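PDB 6RIW: ORF10 from Moritella marina, which probably makes carbon–carbon bonds in polyunsaturated fatty acid synthesis, this chain being the ketosynthase–chain length factor didomain of a longer synthase. Local coordinates for residues Q590-I601 against T621-A632; F230-F238 against A632-I641. All coordinates share one frame; numbering follows the deposited sequence.

Contact 1. Residues Q590-I601 against T621-A632; sequences QYRGRVNLTTQI and TNIAKDGVASAA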
loop_
_atom_site.group_PDB
_atom_site.type_symbol
_atom_site.label_atom_id
_atom_site.label_comp_id
_atom_site.label_asym_id
_atom_site.label_seq_id
_atom_site.Cartn_x
_atom_site.Cartn_y
_atom_site.Cartn_z
ATOM N N GLN A 590 -1.683 -0.654 16.965
ATOM C CA GLN A 590 -1.289 -0.372 18.337
ATOM C C GLN A 590 -1.210 1.122 18.608
ATOM O O GLN A 590 -1.346 1.533 19.762
ATOM C CB GLN A 590 0.054 -1.052 18.644
ATOM C CG GLN A 590 -0.049 -2.567 18.633
ATOM C CD GLN A 590 1.307 -3.243 18.650
ATOM O OE1 GLN A 590 2.300 -2.622 18.997
ATOM N NE2 GLN A 590 1.350 -4.526 18.284
ATOM N N TYR A 591 -0.995 1.944 17.576
ATOM C CA TYR A 591 -0.868 3.377 17.809
ATOM C C TYR A 591 -2.189 3.984 18.286
ATOM O O TYR A 591 -2.232 4.691 19.309
ATOM C CB TYR A 591 -0.368 4.083 16.553
ATOM C CG TYR A 591 -0.313 5.561 16.785
ATOM C CD1 TYR A 591 0.562 6.095 17.719
ATOM C CD2 TYR A 591 -1.174 6.421 16.112
ATOM C CE1 TYR A 591 0.585 7.462 17.983
ATOM C CE2 TYR A 591 -1.152 7.782 16.356
ATOM C CZ TYR A 591 -0.269 8.292 17.293
ATOM O OH TYR A 591 -0.256 9.641 17.536
ATOM N N ARG A 592 -3.280 3.743 17.560
ATOM C CA ARG A 592 -4.577 4.168 18.095
ATOM C C ARG A 592 -4.935 3.377 19.353
ATOM O O ARG A 592 -5.616 3.898 20.250
ATOM C CB ARG A 592 -5.680 4.027 17.039
ATOM C CG ARG A 592 -7.030 4.547 17.564
ATOM C CD ARG A 592 -8.112 4.652 16.499
ATOM N NE ARG A 592 -9.356 5.081 17.151
ATOM C CZ ARG A 592 -10.367 5.684 16.532
ATOM N NH1 ARG A 592 -10.298 5.934 15.237
ATOM N NH2 ARG A 592 -11.450 6.043 17.219
ATOM N N GLY A 593 -4.478 2.127 19.442
ATOM C CA GLY A 593 -4.629 1.377 20.677
ATOM C C GLY A 593 -4.126 2.142 21.887
ATOM O O GLY A 593 -4.699 2.044 22.975
ATOM N N ARG A 594 -3.060 2.924 21.713
ATOM C CA ARG A 594 -2.592 3.814 22.779
ATOM C C ARG A 594 -3.427 5.094 22.858
ATOM O O ARG A 594 -3.942 5.465 23.922
ATOM C CB ARG A 594 -1.116 4.149 22.538
ATOM C CG ARG A 594 -0.571 5.316 23.372
ATOM C CD ARG A 594 0.617 6.055 22.736
ATOM N NE ARG A 594 0.766 7.335 23.434
ATOM C CZ ARG A 594 1.480 7.515 24.540
ATOM N NH1 ARG A 594 2.167 6.511 25.054
ATOM N NH2 ARG A 594 1.503 8.710 25.130
ATOM N N VAL A 595 -3.574 5.779 21.739
ATOM C CA VAL A 595 -4.127 7.136 21.746
ATOM C C VAL A 595 -5.554 7.144 22.285
ATOM O O VAL A 595 -5.946 8.032 23.060
ATOM C CB VAL A 595 -4.051 7.729 20.330
ATOM C CG1 VAL A 595 -4.948 8.929 20.206
ATOM C CG2 VAL A 595 -2.586 8.066 19.979
ATOM N N ASN A 596 -6.336 6.130 21.928
ATOM C CA ASN A 596 -7.762 6.128 22.254
ATOM C C ASN A 596 -8.018 5.929 23.745
ATOM O O ASN A 596 -9.128 6.216 24.220
ATOM C CB ASN A 596 -8.456 5.042 21.433
ATOM C CG ASN A 596 -9.858 5.420 21.018
ATOM O OD1 ASN A 596 -10.218 5.297 19.846
ATOM N ND2 ASN A 596 -10.687 5.830 21.992
ATOM N N LEU A 597 -7.016 5.477 24.501
ATOM C CA LEU A 597 -7.222 5.305 25.932
ATOM C C LEU A 597 -7.545 6.630 26.628
ATOM O O LEU A 597 -8.069 6.600 27.739
ATOM C CB LEU A 597 -6.002 4.638 26.575
ATOM C CG LEU A 597 -5.822 3.171 26.155
ATOM C CD1 LEU A 597 -4.471 2.627 26.667
ATOM C CD2 LEU A 597 -6.946 2.343 26.704
ATOM N N THR A 598 -7.235 7.774 26.001
ATOM C CA THR A 598 -7.675 9.091 26.485
ATOM C C THR A 598 -9.154 9.104 26.875
ATOM O O THR A 598 -9.522 9.464 28.000
ATOM C CB THR A 598 -7.427 10.154 25.406
ATOM O OG1 THR A 598 -6.017 10.356 25.255
ATOM C CG2 THR A 598 -8.083 11.486 25.790
ATOM N N THR A 599 -10.024 8.743 25.944
ATOM C CA THR A 599 -11.440 8.773 26.267
ATOM C C THR A 599 -11.908 7.466 26.862
ATOM O O THR A 599 -12.878 7.459 27.629
ATOM C CB THR A 599 -12.277 9.113 25.025
ATOM O OG1 THR A 599 -11.883 8.277 23.927
ATOM C CG2 THR A 599 -12.078 10.578 24.641
ATOM N N GLN A 600 -11.235 6.351 26.556
ATOM C CA GLN A 600 -11.631 5.090 27.181
ATOM C C GLN A 600 -11.463 5.141 28.696
ATOM O O GLN A 600 -12.347 4.689 29.435
ATOM C CB GLN A 600 -10.828 3.927 26.612
ATOM C CG GLN A 600 -11.249 3.575 25.216
ATOM C CD GLN A 600 -10.313 2.569 24.630
ATOM O OE1 GLN A 600 -9.354 2.945 23.948
ATOM N NE2 GLN A 600 -10.554 1.280 24.924
ATOM N N ILE A 601 -10.342 5.688 29.178
ATOM C CA ILE A 601 -10.118 5.730 30.626
ATOM C C ILE A 601 -11.008 6.791 31.265
ATOM O O ILE A 601 -11.580 6.576 32.337
ATOM C CB ILE A 601 -8.632 5.991 30.948
ATOM C CG1 ILE A 601 -7.737 4.871 30.400
ATOM C CG2 ILE A 601 -8.441 6.137 32.452
ATOM C CD1 ILE A 601 -7.798 3.611 31.184
ATOM N N THR A 621 -4.008 7.539 32.921
ATOM C CA THR A 621 -4.091 7.374 31.470
ATOM C C THR A 621 -2.701 7.210 30.863
ATOM O O THR A 621 -2.490 6.340 30.014
ATOM C CB THR A 621 -4.826 8.564 30.851
ATOM O OG1 THR A 621 -6.133 8.676 31.448
ATOM C CG2 THR A 621 -5.006 8.354 29.361
ATOM N N ASN A 622 -1.733 7.998 31.322
ATOM C CA ASN A 622 -0.379 7.914 30.769
ATOM C C ASN A 622 0.275 6.567 31.061
ATOM O O ASN A 622 1.024 6.040 30.224
ATOM C CB ASN A 622 0.475 9.047 31.328
ATOM C CG ASN A 622 0.174 10.370 30.670
ATOM O OD1 ASN A 622 -0.394 10.412 29.571
ATOM N ND2 ASN A 622 0.538 11.464 31.334
ATOM N N ILE A 623 0.010 5.996 32.236
ATOM C CA ILE A 623 0.570 4.690 32.573
ATOM C C ILE A 623 0.031 3.622 31.629
ATOM O O ILE A 623 0.786 2.791 31.110
ATOM C CB ILE A 623 0.269 4.330 34.035
ATOM C CG1 ILE A 623 0.978 5.284 35.004
ATOM C CG2 ILE A 623 0.682 2.877 34.334
ATOM C CD1 ILE A 623 0.412 5.145 36.410
ATOM N N ALA A 624 -1.286 3.619 31.418
ATOM C CA ALA A 624 -1.901 2.660 30.497
ATOM C C ALA A 624 -1.404 2.865 29.068
ATOM O O ALA A 624 -1.085 1.890 28.378
ATOM C CB ALA A 624 -3.428 2.781 30.555
ATOM N N LYS A 625 -1.344 4.121 28.609
ATOM C CA LYS A 625 -0.885 4.416 27.250
ATOM C C LYS A 625 0.526 3.891 27.016
ATOM O O LYS A 625 0.818 3.272 25.977
ATOM C CB LYS A 625 -0.920 5.924 27.008
ATOM C CG LYS A 625 -2.320 6.505 26.752
ATOM C CD LYS A 625 -2.169 7.994 26.505
ATOM C CE LYS A 625 -3.457 8.605 25.932
ATOM N NZ LYS A 625 -3.379 10.097 25.975
ATOM N N ASP A 626 1.434 4.162 27.961
ATOM C CA ASP A 626 2.823 3.747 27.784
ATOM C C ASP A 626 2.966 2.234 27.758
ATOM O O ASP A 626 3.927 1.720 27.168
ATOM C CB ASP A 626 3.688 4.345 28.887
ATOM C CG ASP A 626 3.908 5.836 28.711
ATOM O OD1 ASP A 626 3.533 6.383 27.640
ATOM O OD2 ASP A 626 4.444 6.474 29.647
ATOM N N GLY A 627 2.016 1.511 28.353
ATOM C CA GLY A 627 2.021 0.069 28.237
ATOM C C GLY A 627 1.761 -0.410 26.822
ATOM O O GLY A 627 2.304 -1.435 26.402
ATOM N N VAL A 628 0.945 0.322 26.067
ATOM C CA VAL A 628 0.508 -0.144 24.750
ATOM C C VAL A 628 1.507 0.225 23.659
ATOM O O VAL A 628 1.837 -0.599 22.793
ATOM C CB VAL A 628 -0.890 0.419 24.432
ATOM C CG1 VAL A 628 -1.275 0.050 22.993
ATOM C CG2 VAL A 628 -1.899 -0.137 25.417
ATOM N N ALA A 629 1.980 1.466 23.652
ATOM C CA ALA A 629 2.837 1.940 22.563
ATOM C C ALA A 629 3.454 3.258 22.985
ATOM O O ALA A 629 2.938 3.933 23.870
ATOM C CB ALA A 629 2.044 2.136 21.259
ATOM N N SER A 630 4.536 3.638 22.310
ATOM C CA SER A 630 5.151 4.939 22.541
ATOM C C SER A 630 4.365 6.027 21.826
ATOM O O SER A 630 3.686 5.776 20.826
ATOM C CB SER A 630 6.600 4.945 22.045
ATOM O OG SER A 630 7.343 3.915 22.674
ATOM N N ALA A 631 4.446 7.242 22.357
ATOM C CA ALA A 631 3.822 8.380 21.695
ATOM C C ALA A 631 4.460 8.610 20.330
ATOM O O ALA A 631 5.624 8.265 20.104
ATOM C CB ALA A 631 3.963 9.641 22.544
ATOM N N ALA A 632 3.683 9.208 19.421
ATOM C CA ALA A 632 4.156 9.475 18.064
ATOM C C ALA A 632 5.404 10.347 18.071
ATOM O O ALA A 632 5.488 11.335 18.806
ATOM C CB ALA A 632 3.059 10.172 17.251
HETATM O O HOH W 1 0.912 10.246 19.962
HETATM O O HOH W 2 2.596 9.016 27.893
HETATM O O HOH W 3 -8.151 10.033 30.435
#

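Contact 2. Residues F230-F238 against A632-I641; sequences FVNMGFSIF and AQLNQYTSFI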
loop_
_atom_site.group_PDB
_atom_site.type_symbol
_atom_site.label_atom_id
_atom_site.label_comp_id
_atom_site.label_asym_id
_atom_site.label_seq_id
_atom_site.Cartn_x
_atom_site.Cartn_y
_atom_site.Cartn_z
ATOM N N PHE A 230 -5.837 8.351 12.549
ATOM C CA PHE A 230 -4.466 7.977 12.219
ATOM C C PHE A 230 -3.832 9.002 11.296
ATOM O O PHE A 230 -2.665 9.382 11.485
ATOM C CB PHE A 230 -4.462 6.594 11.560
ATOM C CG PHE A 230 -3.087 5.995 11.387
ATOM C CD1 PHE A 230 -2.342 6.242 10.241
ATOM C CD2 PHE A 230 -2.560 5.163 12.365
ATOM C CE1 PHE A 230 -1.065 5.687 10.078
ATOM C CE2 PHE A 230 -1.299 4.592 12.218
ATOM C CZ PHE A 230 -0.548 4.862 11.071
ATOM N N VAL A 231 -4.601 9.486 10.306
ATOM C CA VAL A 231 -4.093 10.473 9.354
ATOM C C VAL A 231 -3.789 11.794 10.053
ATOM O O VAL A 231 -2.743 12.428 9.828
ATOM C CB VAL A 231 -5.108 10.678 8.219
ATOM C CG1 VAL A 231 -4.708 11.878 7.366
ATOM C CG2 VAL A 231 -5.213 9.403 7.381
ATOM N N ASN A 232 -4.722 12.259 10.871
ATOM C CA ASN A 232 -4.577 13.595 11.428
ATOM C C ASN A 232 -3.537 13.634 12.538
ATOM O O ASN A 232 -2.853 14.650 12.712
ATOM C CB ASN A 232 -5.939 14.088 11.924
ATOM C CG ASN A 232 -6.845 14.535 10.787
ATOM O OD1 ASN A 232 -6.790 13.999 9.663
ATOM N ND2 ASN A 232 -7.665 15.548 11.056
ATOM N N MET A 233 -3.404 12.555 13.309
ATOM C CA MET A 233 -2.284 12.469 14.241
ATOM C C MET A 233 -0.955 12.534 13.502
ATOM O O MET A 233 0.000 13.170 13.971
ATOM C CB MET A 233 -2.375 11.181 15.070
ATOM C CG MET A 233 -3.505 11.181 16.083
ATOM S SD MET A 233 -3.332 12.467 17.359
ATOM C CE MET A 233 -4.918 12.308 18.200
ATOM N N GLY A 234 -0.878 11.903 12.327
ATOM C CA GLY A 234 0.353 11.958 11.555
ATOM C C GLY A 234 0.684 13.363 11.081
ATOM O O GLY A 234 1.803 13.853 11.267
ATOM N N PHE A 235 -0.271 14.028 10.445
ATOM C CA PHE A 235 0.026 15.376 9.972
ATOM C C PHE A 235 0.233 16.347 11.132
ATOM O O PHE A 235 0.925 17.364 10.967
ATOM C CB PHE A 235 -1.084 15.860 9.032
ATOM C CG PHE A 235 -0.995 15.263 7.650
ATOM C CD1 PHE A 235 0.181 15.365 6.913
ATOM C CD2 PHE A 235 -2.060 14.562 7.113
ATOM C CE1 PHE A 235 0.286 14.797 5.646
ATOM C CE2 PHE A 235 -1.965 13.989 5.849
ATOM C CZ PHE A 235 -0.798 14.109 5.113
ATOM N N SER A 236 -0.322 16.050 12.309
ATOM C CA SER A 236 -0.004 16.871 13.470
ATOM C C SER A 236 1.443 16.670 13.918
ATOM O O SER A 236 2.133 17.651 14.221
ATOM C CB SER A 236 -0.980 16.589 14.611
ATOM O OG SER A 236 -2.284 16.949 14.195
ATOM N N ILE A 237 1.935 15.420 13.958
ATOM C CA ILE A 237 3.323 15.233 14.399
ATOM C C ILE A 237 4.298 15.733 13.336
ATOM O O ILE A 237 5.402 16.195 13.660
ATOM C CB ILE A 237 3.613 13.767 14.797
ATOM C CG1 ILE A 237 4.979 13.654 15.487
ATOM C CG2 ILE A 237 3.596 12.858 13.630
ATOM C CD1 ILE A 237 4.990 14.250 16.911
ATOM N N PHE A 238 3.917 15.668 12.064
ATOM C CA PHE A 238 4.704 16.282 10.997
ATOM C C PHE A 238 4.640 17.808 11.017
ATOM O O PHE A 238 5.378 18.444 10.254
ATOM C CB PHE A 238 4.219 15.791 9.630
ATOM C CG PHE A 238 4.414 14.306 9.396
ATOM C CD1 PHE A 238 5.303 13.571 10.167
ATOM C CD2 PHE A 238 3.721 13.664 8.388
ATOM C CE1 PHE A 238 5.497 12.209 9.941
ATOM C CE2 PHE A 238 3.905 12.299 8.150
ATOM C CZ PHE A 238 4.788 11.571 8.941
ATOM N N ALA A 632 3.683 9.208 19.421
ATOM C CA ALA A 632 4.156 9.475 18.064
ATOM C C ALA A 632 5.404 10.347 18.071
ATOM O O ALA A 632 5.488 11.335 18.806
ATOM C CB ALA A 632 3.059 10.172 17.251
ATOM N N GLN A 633 6.382 9.971 17.252
ATOM C CA GLN A 633 7.561 10.791 17.001
ATOM C C GLN A 633 7.755 10.902 15.493
ATOM O O GLN A 633 7.303 10.039 14.733
ATOM C CB GLN A 633 8.821 10.206 17.660
ATOM C CG GLN A 633 8.691 9.939 19.166
ATOM C CD GLN A 633 8.608 11.219 19.989
ATOM O OE1 GLN A 633 8.917 12.311 19.500
ATOM N NE2 GLN A 633 8.179 11.088 21.248
ATOM N N LEU A 634 8.450 11.966 15.072
ATOM C CA LEU A 634 8.516 12.325 13.652
ATOM C C LEU A 634 9.039 11.175 12.789
ATOM O O LEU A 634 8.376 10.729 11.841
ATOM C CB LEU A 634 9.406 13.560 13.469
ATOM C CG LEU A 634 9.592 14.063 12.032
ATOM C CD1 LEU A 634 8.280 14.512 11.463
ATOM C CD2 LEU A 634 10.596 15.216 11.981
ATOM N N ASN A 635 10.255 10.715 13.067
ATOM C CA ASN A 635 10.829 9.683 12.210
ATOM C C ASN A 635 10.049 8.384 12.319
ATOM O O ASN A 635 9.802 7.715 11.304
ATOM C CB ASN A 635 12.298 9.471 12.556
ATOM C CG ASN A 635 13.148 10.639 12.112
ATOM O OD1 ASN A 635 13.307 10.875 10.912
ATOM N ND2 ASN A 635 13.657 11.407 13.072
ATOM N N GLN A 636 9.647 8.012 13.534
ATOM C CA GLN A 636 8.864 6.793 13.683
ATOM C C GLN A 636 7.605 6.846 12.825
ATOM O O GLN A 636 7.254 5.861 12.169
ATOM C CB GLN A 636 8.508 6.548 15.151
ATOM C CG GLN A 636 7.891 5.176 15.386
ATOM C CD GLN A 636 7.096 5.068 16.693
ATOM O OE1 GLN A 636 6.733 6.074 17.315
ATOM N NE2 GLN A 636 6.807 3.837 17.099
ATOM N N TYR A 637 6.916 7.988 12.796
ATOM C CA TYR A 637 5.691 8.025 11.997
ATOM C C TYR A 637 5.974 7.949 10.496
ATOM O O TYR A 637 5.156 7.385 9.759
ATOM C CB TYR A 637 4.872 9.269 12.317
ATOM C CG TYR A 637 3.372 9.033 12.469
ATOM C CD1 TYR A 637 2.545 8.875 11.372
ATOM C CD2 TYR A 637 2.790 9.025 13.731
ATOM C CE1 TYR A 637 1.149 8.682 11.534
ATOM C CE2 TYR A 637 1.432 8.842 13.903
ATOM C CZ TYR A 637 0.613 8.666 12.816
ATOM O OH TYR A 637 -0.744 8.484 13.059
ATOM N N THR A 638 7.106 8.490 10.010
ATOM C CA THR A 638 7.418 8.304 8.589
ATOM C C THR A 638 7.559 6.822 8.243
ATOM O O THR A 638 7.285 6.428 7.102
ATOM C CB THR A 638 8.708 9.040 8.165
ATOM O OG1 THR A 638 9.863 8.406 8.745
ATOM C CG2 THR A 638 8.664 10.509 8.556
ATOM N N SER A 639 7.992 5.997 9.196
ATOM C CA SER A 639 8.081 4.565 8.936
ATOM C C SER A 639 6.728 3.863 9.014
ATOM O O SER A 639 6.656 2.672 8.696
ATOM C CB SER A 639 9.086 3.882 9.886
ATOM O OG SER A 639 8.613 3.765 11.225
ATOM N N PHE A 640 5.659 4.556 9.421
ATOM C CA PHE A 640 4.324 3.993 9.271
ATOM C C PHE A 640 3.833 4.040 7.827
ATOM O O PHE A 640 2.804 3.428 7.519
ATOM C CB PHE A 640 3.311 4.758 10.142
ATOM C CG PHE A 640 3.504 4.611 11.635
ATOM C CD1 PHE A 640 4.508 3.822 12.182
ATOM C CD2 PHE A 640 2.648 5.288 12.502
ATOM C CE1 PHE A 640 4.645 3.705 13.575
ATOM C CE2 PHE A 640 2.778 5.161 13.872
ATOM C CZ PHE A 640 3.794 4.376 14.405
ATOM N N ILE A 641 4.525 4.767 6.944
ATOM C CA ILE A 641 4.075 5.040 5.578
ATOM C C ILE A 641 4.787 4.070 4.637
ATOM O O ILE A 641 6.002 4.162 4.446
ATOM C CB ILE A 641 4.365 6.502 5.192
ATOM C CG1 ILE A 641 3.752 7.458 6.227
ATOM C CG2 ILE A 641 3.884 6.796 3.784
ATOM C CD1 ILE A 641 4.251 8.875 6.135
#

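Contact 1. Residues Q590-I601 against T621-A632
With CG trans to the backbone N (chi1 166°) and the chain extended from CG to NE, Arg594 reaches across Lys625 at about a right angle, while Lys625, extended beyond CG, runs to Thr598. The Arg594 guanidinium lies in a slot: Lys625 CB rests over one face, and the backbone N of Ala631 lies over the other, 3.5 Å above the plane. Its edge does the polar work. Arg594 NH1 forms a salt bridge with Asp626 OD1 at 2.9 Å, the guanidinium and carboxylate nearly coplanar, and the same nitrogen donates to Ala629 O, also at 2.9 Å, just where the chain leaves helix 621-628. A buried cation is thus met by side-chain and backbone oxygens in one plane. The setting is an antiparallel helix pair in the second ketosynthase-like domain, the axes of segments 590-595 and 621-628 approaching to 8.3 Å at 172°, with Lys625 and Val628 as knobs into holes of the facing segment. Lys625 NZ donates to Thr598 OG1 at 2.7 Å; Asp56, far off in sequence, forms salt bridges with both Lys625 NZ and Arg594 NH2. A leucine in place of Arg594 would probably leave Asp626 without its charged mate and Ala629 O without the arginine N-H, and Asp56 with one cation fewer. Farther along, Leu597 CD1 packs against Ala624 CB and Val628 CG2.

Contact 2. Residues F230-F238 against A632-I641
Tyr637 drives its ring as a knob among Phe230, Met233, Gly234 and Ile237, and its OH donates to Phe230 O at 2.6 Å, in the carbonyl plane and on a lone pair. Phe230 O, already the acceptor for Gly234 N inside the helix, therefore takes two bonds. The same hydroxyl oxygen sits over the centre of the Phe230 ring, 3.7 Å above its plane. One face of the Tyr637 ring receives Gly234 CA in a CH-pi contact, 3.7 Å from the centroid. Two helices from the two ketosynthase-like halves of the didomain meet here, 230-237 and 634-638, their axes 9.9 Å apart at 139°, around an aromatic cluster of Phe230, Phe238, Tyr637 and Phe640. Phe640 CD2 lies over the centre of the other Tyr637 face, so the phenol is sandwiched between its own segment and Gly234. Phe640 CD2 also touches Phe230 CZ at 3.5 Å, ring rim to ring rim. Tyr637 turns an edge toward the Phe238 face in an offset edge-to-face pair, planes at 82°. Outward again, Leu634 CD1 and Ile641 CD1 touch the Phe238 ring, and Asp548 accepts from Asn635 ND2 and Gln636 N.

Overall arrangement
Contacts 1 and 2 illustrate how one chain can build successive interfaces: the short loop that leaves helix 614-628 in contact 1 passes through Ala632, common to both, straight into helix 634-638 of contact 2. Their centres are about 15 Å apart, and the two meet directly where Tyr591 CE2 lies 3.4 Å from Tyr637 OH, the two rings edge-to-face, and where Val595 CG1 packs on Met233 CE. Contact 1 joins parts of the second ketosynthase-like domain, whereas contact 2 binds that domain to the first; Asp56, from the first, reaches into contact 1 as well. Both lie away from the magnesium site formed by Met1 and Lys286.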